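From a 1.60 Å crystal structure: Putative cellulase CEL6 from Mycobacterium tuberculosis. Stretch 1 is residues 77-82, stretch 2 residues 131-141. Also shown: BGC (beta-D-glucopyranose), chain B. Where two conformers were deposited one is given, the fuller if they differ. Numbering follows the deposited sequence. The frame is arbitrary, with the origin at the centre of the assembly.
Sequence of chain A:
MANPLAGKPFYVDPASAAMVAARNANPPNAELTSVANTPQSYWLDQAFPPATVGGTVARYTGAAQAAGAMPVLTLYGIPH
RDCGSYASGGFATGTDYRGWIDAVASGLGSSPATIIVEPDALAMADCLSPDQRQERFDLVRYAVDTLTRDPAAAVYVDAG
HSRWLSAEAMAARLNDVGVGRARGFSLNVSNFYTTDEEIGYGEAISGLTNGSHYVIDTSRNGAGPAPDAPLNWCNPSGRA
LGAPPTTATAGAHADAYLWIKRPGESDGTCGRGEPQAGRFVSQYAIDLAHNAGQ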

# COMPACT_ATOMS: atom_id res chain seq x y z
N GLY A 77 -2.59 -8.49 -6.04
CA GLY A 77 -3.12 -9.62 -6.81
C GLY A 77 -2.36 -10.93 -6.64
O GLY A 77 -2.64 -11.87 -7.39
N ILE A 78 -1.42 -11.02 -5.72
CA ILE A 78 -0.54 -12.21 -5.64
C ILE A 78 -1.36 -13.48 -5.43
O ILE A 78 -2.37 -13.48 -4.72
N PRO A 79 -0.98 -14.57 -6.07
CA PRO A 79 -1.66 -15.84 -5.80
C PRO A 79 -1.56 -16.22 -4.32
O PRO A 79 -0.55 -15.95 -3.67
N HIS A 80 -2.61 -16.83 -3.79
CA HIS A 80 -2.72 -17.18 -2.36
C HIS A 80 -2.67 -15.92 -1.51
O HIS A 80 -2.11 -15.94 -0.42
N ARG A 81 -3.29 -14.83 -2.02
CA ARG A 81 -3.32 -13.57 -1.29
C ARG A 81 -3.86 -13.78 0.11
O ARG A 81 -4.85 -14.46 0.29
N ASP A 82 -3.16 -13.16 1.08
CA ASP A 82 -3.54 -13.19 2.47
C ASP A 82 -3.57 -14.60 3.05
O ASP A 82 -4.15 -14.81 4.12
N ASP A 131 8.20 -24.53 -2.00
CA ASP A 131 8.12 -24.34 -3.45
C ASP A 131 7.14 -23.22 -3.82
O ASP A 131 7.43 -22.43 -4.73
N GLN A 132 6.04 -23.11 -3.09
CA GLN A 132 5.11 -21.99 -3.29
C GLN A 132 5.77 -20.66 -2.90
O GLN A 132 5.51 -19.62 -3.49
N ARG A 133 6.61 -20.70 -1.87
CA ARG A 133 7.31 -19.51 -1.40
C ARG A 133 8.26 -19.03 -2.47
O ARG A 133 8.31 -17.84 -2.78
N GLN A 134 9.01 -19.94 -3.07
CA GLN A 134 9.95 -19.53 -4.14
C GLN A 134 9.22 -19.01 -5.36
O GLN A 134 9.62 -18.02 -5.93
N GLU A 135 8.09 -19.62 -5.69
CA GLU A 135 7.24 -19.11 -6.74
C GLU A 135 6.85 -17.66 -6.44
O GLU A 135 6.89 -16.77 -7.32
N ARG A 136 6.41 -17.41 -5.20
CA ARG A 136 5.95 -16.06 -4.83
C ARG A 136 7.10 -15.06 -4.99
O ARG A 136 6.90 -13.97 -5.51
N PHE A 137 8.29 -15.44 -4.53
CA PHE A 137 9.45 -14.55 -4.65
C PHE A 137 9.73 -14.27 -6.14
O PHE A 137 10.00 -13.12 -6.52
N ASP A 138 9.64 -15.30 -6.98
CA ASP A 138 9.79 -15.12 -8.43
C ASP A 138 8.77 -14.17 -9.04
O ASP A 138 9.13 -13.39 -9.94
N LEU A 139 7.53 -14.21 -8.55
CA LEU A 139 6.48 -13.32 -9.03
C LEU A 139 6.71 -11.87 -8.61
O LEU A 139 6.51 -10.96 -9.40
N VAL A 140 7.20 -11.66 -7.39
CA VAL A 140 7.50 -10.33 -6.95
C VAL A 140 8.70 -9.79 -7.74
O VAL A 140 8.71 -8.63 -8.12
N ARG A 141 9.71 -10.63 -7.94
CA ARG A 141 10.83 -10.22 -8.78
C ARG A 141 10.39 -9.88 -10.21
O ARG A 141 10.89 -8.90 -10.81

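The loop 77-82 lies against one side of the helix 131-141, and R136 supplies the direct hydrogen bonds between them. Its CB points sideways, but a t, t, m side chain carries the guanidinium to the type II turn running from I78 to R81. There R136 NH2 donates to P79 O (3.1 Å) and, with poorer geometry, to H80 O (3.0 Å, a weak bond); both carbonyls lie near the guanidinium plane. R136 NE donates to water 1 (2.9 Å), which in turn donates to P79 O (2.8 Å), so this carbonyl accepts twice. NH1 is satisfied elsewhere in the structure.

I78 (t, p) points toward the helix. Its CG2 covers one face of the guanidinium, while CD1 meets L139 CB at 3.9 Å and V140 CG2 at 4.3 Å. P79 CD extends this apolar patch, 3.8 Å from CD1 of L139 (m, t).

H80, with chi1 m, also points toward the helix. Its NE2 and E135 OE1 are 4.4 Å apart, and water 2 bridges them, 2.7 Å from H80 NE2 and donating to E135 OE1 (2.7 Å). Q132 NE2 sits over one face of the imidazole. R81 and D82 point away from the helix; D82 OD1 instead accepts a hydrogen bond from O3 of the bound glucose (2.8 Å).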

# COMPACT_ATOMS: atom_id res chain seq x y z
CB ILE A 78 0.53 -12.04 -4.50
CG1 ILE A 78 1.76 -12.91 -4.73
CG2 ILE A 78 -0.09 -12.27 -3.15
CD1 ILE A 78 2.62 -12.44 -5.88
CB PRO A 79 -0.93 -16.84 -6.70
CG PRO A 79 -0.45 -16.01 -7.86
CD PRO A 79 -0.04 -14.71 -7.18
CB HIS A 80 -1.63 -18.19 -1.91
CG HIS A 80 -1.36 -19.26 -2.92
ND1 HIS A 80 -2.37 -20.06 -3.40
CD2 HIS A 80 -0.24 -19.60 -3.59
CE1 HIS A 80 -1.87 -20.88 -4.32
NE2 HIS A 80 -0.59 -20.61 -4.47
CB ARG A 81 -4.14 -12.54 -2.03
CG ARG A 81 -3.96 -11.11 -1.57
CD ARG A 81 -4.82 -10.17 -2.36
NE ARG A 81 -6.22 -10.29 -2.00
CZ ARG A 81 -7.18 -9.62 -2.59
NH1 ARG A 81 -6.92 -8.77 -3.57
NH2 ARG A 81 -8.42 -9.75 -2.17
CB ASP A 82 -4.89 -12.50 2.68
CG ASP A 82 -4.99 -11.80 3.99
OD1 ASP A 82 -3.99 -11.12 4.42
OD2 ASP A 82 -6.01 -11.91 4.73
CB ASP A 131 7.79 -25.63 -4.18
CG ASP A 131 9.05 -26.49 -4.43
OD1 ASP A 131 10.11 -26.20 -3.83
OD2 ASP A 131 9.10 -27.43 -5.23
CB GLN A 132 3.84 -22.20 -2.50
CG GLN A 132 2.87 -23.19 -3.06
CD GLN A 132 1.73 -23.42 -2.02
OE1 GLN A 132 1.97 -23.43 -0.77
NE2 GLN A 132 0.53 -23.57 -2.51
CB ARG A 133 8.21 -19.78 -0.18
CG ARG A 133 7.57 -20.00 1.14
CD ARG A 133 8.60 -20.29 2.25
NE ARG A 133 7.98 -20.76 3.49
CZ ARG A 133 8.62 -20.90 4.65
NH1 ARG A 133 9.90 -20.58 4.77
NH2 ARG A 133 7.96 -21.33 5.72
CB GLN A 134 10.88 -20.66 -4.53
CG GLN A 134 12.06 -20.22 -5.47
CD GLN A 134 12.89 -19.06 -4.87
OE1 GLN A 134 13.37 -19.16 -3.72
NE2 GLN A 134 13.04 -17.96 -5.63
CB GLU A 135 5.99 -19.95 -6.88
CG GLU A 135 5.10 -19.45 -7.99
CD GLU A 135 3.76 -20.13 -8.07
OE1 GLU A 135 2.99 -20.17 -7.06
OE2 GLU A 135 3.45 -20.58 -9.17
CB ARG A 136 5.41 -16.05 -3.39
CG ARG A 136 5.09 -14.64 -2.86
CD ARG A 136 4.31 -14.62 -1.62
NE ARG A 136 2.93 -15.00 -1.78
CZ ARG A 136 2.03 -14.89 -0.82
NH1 ARG A 136 2.40 -14.38 0.36
NH2 ARG A 136 0.81 -15.30 -0.98
CB PHE A 137 10.69 -15.11 -3.96
CG PHE A 137 10.58 -15.26 -2.45
CD1 PHE A 137 9.65 -14.57 -1.73
CD2 PHE A 137 11.42 -16.12 -1.77
CE1 PHE A 137 9.56 -14.72 -0.34
CE2 PHE A 137 11.33 -16.26 -0.40
CZ PHE A 137 10.40 -15.54 0.30
CB ASP A 138 9.77 -16.45 -9.16
CG ASP A 138 10.95 -17.33 -8.81
OD1 ASP A 138 11.96 -16.84 -8.26
OD2 ASP A 138 10.91 -18.55 -9.07
CB LEU A 139 5.11 -13.81 -8.55
CG LEU A 139 4.70 -15.15 -9.16
CD1 LEU A 139 3.40 -15.60 -8.51
CD2 LEU A 139 4.61 -15.14 -10.64
CB VAL A 140 7.70 -10.25 -5.42
CG1 VAL A 140 8.12 -8.83 -5.02
CG2 VAL A 140 6.39 -10.63 -4.74
CB ARG A 141 11.91 -11.32 -8.79
CG ARG A 141 13.18 -10.85 -9.51
CD ARG A 141 14.32 -11.89 -9.58
NE ARG A 141 14.20 -12.85 -8.53
CZ ARG A 141 13.85 -14.13 -8.61
NH1 ARG A 141 13.66 -14.77 -9.77
NH2 ARG A 141 13.74 -14.80 -7.45
C2 BGC B . -2.79 -9.58 8.19
C3 BGC B . -3.01 -8.84 6.88
C4 BGC B . -2.80 -7.33 7.07
C5 BGC B . -1.43 -7.11 7.76
C6 BGC B . -1.22 -5.64 8.13
C1 BGC B . -1.42 -9.23 8.77
O2 BGC B . -2.97 -11.00 8.03
O3 BGC B . -4.30 -9.10 6.34
O4 BGC B . -2.83 -6.62 5.83
O5 BGC B . -1.33 -7.84 8.97
O6 BGC B . 0.07 -5.44 8.68
O HOH W 1 2.18 -16.38 -4.21
O HOH W 2 0.91 -21.71 -6.48